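Local coordinates for ethanolamine utilization protein EutL (Clostridium perfringens E str. JGS1987, PDB 4TLH) that probably forms part of the protein shell of the ethanolamine-utilization bacterial microcompartment, as a trimer of chains with paired BMC domains, at residues 41-46 and 80-85. Residues are numbered along the deposited sequence; the frame is centred on the assembly and turned at random.
Sequences ADCDDV and AGEVIG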
ATOM      1  N   ALA A  41      -6.139  10.627 -12.957  1.00 13.85           N
ATOM      2  CA  ALA A  41      -5.333  10.357 -14.144  1.00 16.19           C
ATOM      3  C   ALA A  41      -4.497   9.098 -13.923  1.00 16.43           C
ATOM      4  O   ALA A  41      -4.432   8.581 -12.804  1.00 16.06           O
ATOM      5  CB  ALA A  41      -4.452  11.533 -14.453  1.00 15.33           C
ATOM      6  N   ASP A  42      -3.863   8.591 -14.975  1.00 16.96           N
ATOM      7  CA  ASP A  42      -3.125   7.333 -14.868  1.00 18.10           C
ATOM      8  C   ASP A  42      -1.627   7.541 -14.626  1.00 17.86           C
ATOM      9  O   ASP A  42      -0.840   6.606 -14.755  1.00 19.60           O
ATOM     10  CB  ASP A  42      -3.351   6.470 -16.116  1.00 18.86           C
ATOM     11  CG  ASP A  42      -2.788   7.089 -17.382  1.00 20.79           C
ATOM     12  OD1 ASP A  42      -2.101   8.135 -17.311  1.00 20.67           O
ATOM     13  OD2 ASP A  42      -3.030   6.498 -18.458  1.00 21.40           O
ATOM     14  N   CYS A  43      -1.246   8.757 -14.256  1.00 16.71           N
ATOM     15  CA  CYS A  43       0.146   9.059 -13.957  1.00 17.57           C
ATOM     16  C   CYS A  43       0.215  10.086 -12.832  1.00 18.46           C
ATOM     17  O   CYS A  43      -0.220  11.240 -12.997  1.00 21.29           O
ATOM     18  CB  CYS A  43       0.856   9.560 -15.218  1.00 17.94           C
ATOM     19  SG  CYS A  43       2.599   9.792 -14.968  1.00 21.31           S
ATOM     20  N   ASP A  44       0.778   9.698 -11.696  1.00 14.21           N
ATOM     21  CA  ASP A  44       0.674  10.556 -10.534  1.00 14.54           C
ATOM     22  C   ASP A  44       1.616  11.766 -10.577  1.00 13.47           C
ATOM     23  O   ASP A  44       1.156  12.889 -10.393  1.00 13.15           O
ATOM     24  CB  ASP A  44       0.854   9.766  -9.214  1.00 18.39           C
ATOM     25  CG  ASP A  44       2.192   9.045  -9.077  1.00 22.25           C
ATOM     26  OD1 ASP A  44       2.892   8.813 -10.081  1.00 26.57           O
ATOM     27  OD2 ASP A  44       2.513   8.673  -7.910  1.00 20.71           O
ATOM     28  N   ASP A  45       2.902  11.570 -10.821  1.00 13.13           N
ATOM     29  CA  ASP A  45       3.836  12.676 -10.658  1.00 13.67           C
ATOM     30  C   ASP A  45       3.664  13.741 -11.726  1.00 13.27           C
ATOM     31  O   ASP A  45       3.891  14.921 -11.460  1.00 15.62           O
ATOM     32  CB  ASP A  45       5.267  12.143 -10.637  1.00 16.39           C
ATOM     33  CG  ASP A  45       5.515  11.270  -9.434  1.00 18.41           C
ATOM     34  OD1 ASP A  45       5.498  11.797  -8.287  1.00 18.70           O
ATOM     35  OD2 ASP A  45       5.697  10.051  -9.622  1.00 20.06           O
ATOM     36  N   VAL A  46       3.233  13.358 -12.924  1.00 14.69           N
ATOM     37  CA  VAL A  46       2.924  14.358 -13.937  1.00 17.50           C
ATOM     38  C   VAL A  46       1.707  15.179 -13.472  1.00 17.01           C
ATOM     39  O   VAL A  46       1.648  16.387 -13.649  1.00 15.90           O
ATOM     40  CB  VAL A  46       2.642  13.714 -15.314  1.00 21.40           C
ATOM     41  CG1 VAL A  46       2.164  14.746 -16.291  1.00 25.35           C
ATOM     42  CG2 VAL A  46       3.892  13.036 -15.847  1.00 21.67           C
ATOM     43  N   ALA A  80     -10.130   5.221 -11.269  1.00 16.67           N
ATOM     44  CA  ALA A  80      -9.237   5.396 -10.134  1.00 18.03           C
ATOM     45  C   ALA A  80      -7.833   5.818 -10.575  1.00 17.11           C
ATOM     46  O   ALA A  80      -7.179   6.627  -9.910  1.00 16.37           O
ATOM     47  CB  ALA A  80      -9.173   4.105  -9.297  1.00 20.73           C
ATOM     48  N   GLY A  81      -7.371   5.277 -11.689  1.00 17.44           N
ATOM     49  CA  GLY A  81      -6.047   5.609 -12.199  1.00 18.30           C
ATOM     50  C   GLY A  81      -4.994   5.373 -11.141  1.00 18.02           C
ATOM     51  O   GLY A  81      -5.048   4.362 -10.427  1.00 17.30           O
ATOM     52  N   GLU A  82      -4.052   6.306 -11.005  1.00 17.20           N
ATOM     53  CA  GLU A  82      -3.137   6.223  -9.878  1.00 14.56           C
ATOM     54  C   GLU A  82      -3.017   7.521  -9.116  1.00 13.97           C
ATOM     55  O   GLU A  82      -2.118   7.666  -8.315  1.00 11.65           O
ATOM     56  CB  GLU A  82      -1.752   5.738 -10.322  1.00 17.07           C
ATOM     57  CG  GLU A  82      -0.997   6.613 -11.264  1.00 18.07           C
ATOM     58  CD  GLU A  82       0.373   6.018 -11.661  1.00 20.03           C
ATOM     59  OE1 GLU A  82       1.333   6.811 -11.857  1.00 19.60           O
ATOM     60  OE2 GLU A  82       0.471   4.771 -11.797  1.00 21.64           O
ATOM     61  N   VAL A  83      -3.953   8.459  -9.308  1.00 14.14           N
ATOM     62  CA  VAL A  83      -3.857   9.712  -8.580  1.00 11.42           C
ATOM     63  C   VAL A  83      -5.194  10.429  -8.511  1.00 12.44           C
ATOM     64  O   VAL A  83      -6.018  10.341  -9.429  1.00 14.86           O
ATOM     65  CB  VAL A  83      -2.778  10.638  -9.222  1.00 15.87           C
ATOM     66  CG1 VAL A  83      -3.161  11.032 -10.616  1.00 15.37           C
ATOM     67  CG2 VAL A  83      -2.506  11.859  -8.363  1.00 16.94           C
ATOM     68  N   ILE A  84      -5.430  11.068  -7.373  1.00 12.51           N
ATOM     69  CA  ILE A  84      -6.549  11.986  -7.247  1.00 13.42           C
ATOM     70  C   ILE A  84      -5.981  13.318  -6.818  1.00 15.28           C
ATOM     71  O   ILE A  84      -5.185  13.389  -5.894  1.00 16.51           O
ATOM     72  CB  ILE A  84      -7.653  11.506  -6.245  1.00 18.43           C
ATOM     73  CG1 ILE A  84      -8.750  12.571  -6.154  1.00 21.67           C
ATOM     74  CG2 ILE A  84      -7.092  11.213  -4.860  1.00 17.37           C
ATOM     75  CD1 ILE A  84     -10.044  12.097  -5.547  1.00 24.97           C
ATOM     76  N   GLY A  85      -6.402  14.379  -7.498  1.00 14.81           N
ATOM     77  CA  GLY A  85      -6.027  15.725  -7.113  1.00 13.82           C
ATOM     78  C   GLY A  85      -7.262  16.569  -6.896  1.00 14.30           C
ATOM     79  O   GLY A  85      -8.241  16.411  -7.614  1.00 14.96           O
TER
HETATM   80  O   HOH W   1       1.258   4.783 -14.933  1.00 40.35           O
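The amide N of Asp-44 gives its hydrogen to OE1 of Glu-82, 2.9 Å away, at an N-H...O angle of 151°. OE1 accepts through its anti lone pair, the one turned from OE2. The Glu-82 side chain runs extended beyond CG and passes over the carbonyl of Asp-42, with CG 3.5 Å from Asp-42 O. OE2 accepts a bond from Ala-72 N and a weak one from a water that also donates to Asp-42 O. The carboxylate thus meets the first turn of helix 44-57, right after Cys-43 at the N-cap. In the BMC domain this is where strand 35-41 passes into that helix, next to the start of the neighbouring antiparallel strand 83-89. OD1 of Asp-44 lies only 3.1 Å from Glu-82 OE1, and the carboxylate planes are 79° apart. Asp-44 N on OE1 and Asp-45 N, weakly, on Asp-44 OD1 may ease this like-charge contact, and Ser-67 OG bonds Asp-44 OD2. Ala-41 O accepts a hydrogen bond from Glu-82 N at 2.9 Å. Gly-81 CA also approaches this oxygen, in a CA-H...O contact. Val-83 CB packs 3.7 Å from Asp-44 CB. Val-83 CG1 lies between backbone N and carbonyl carbon (chi1 64°) and meets Ala-41 CB at 4.1 Å.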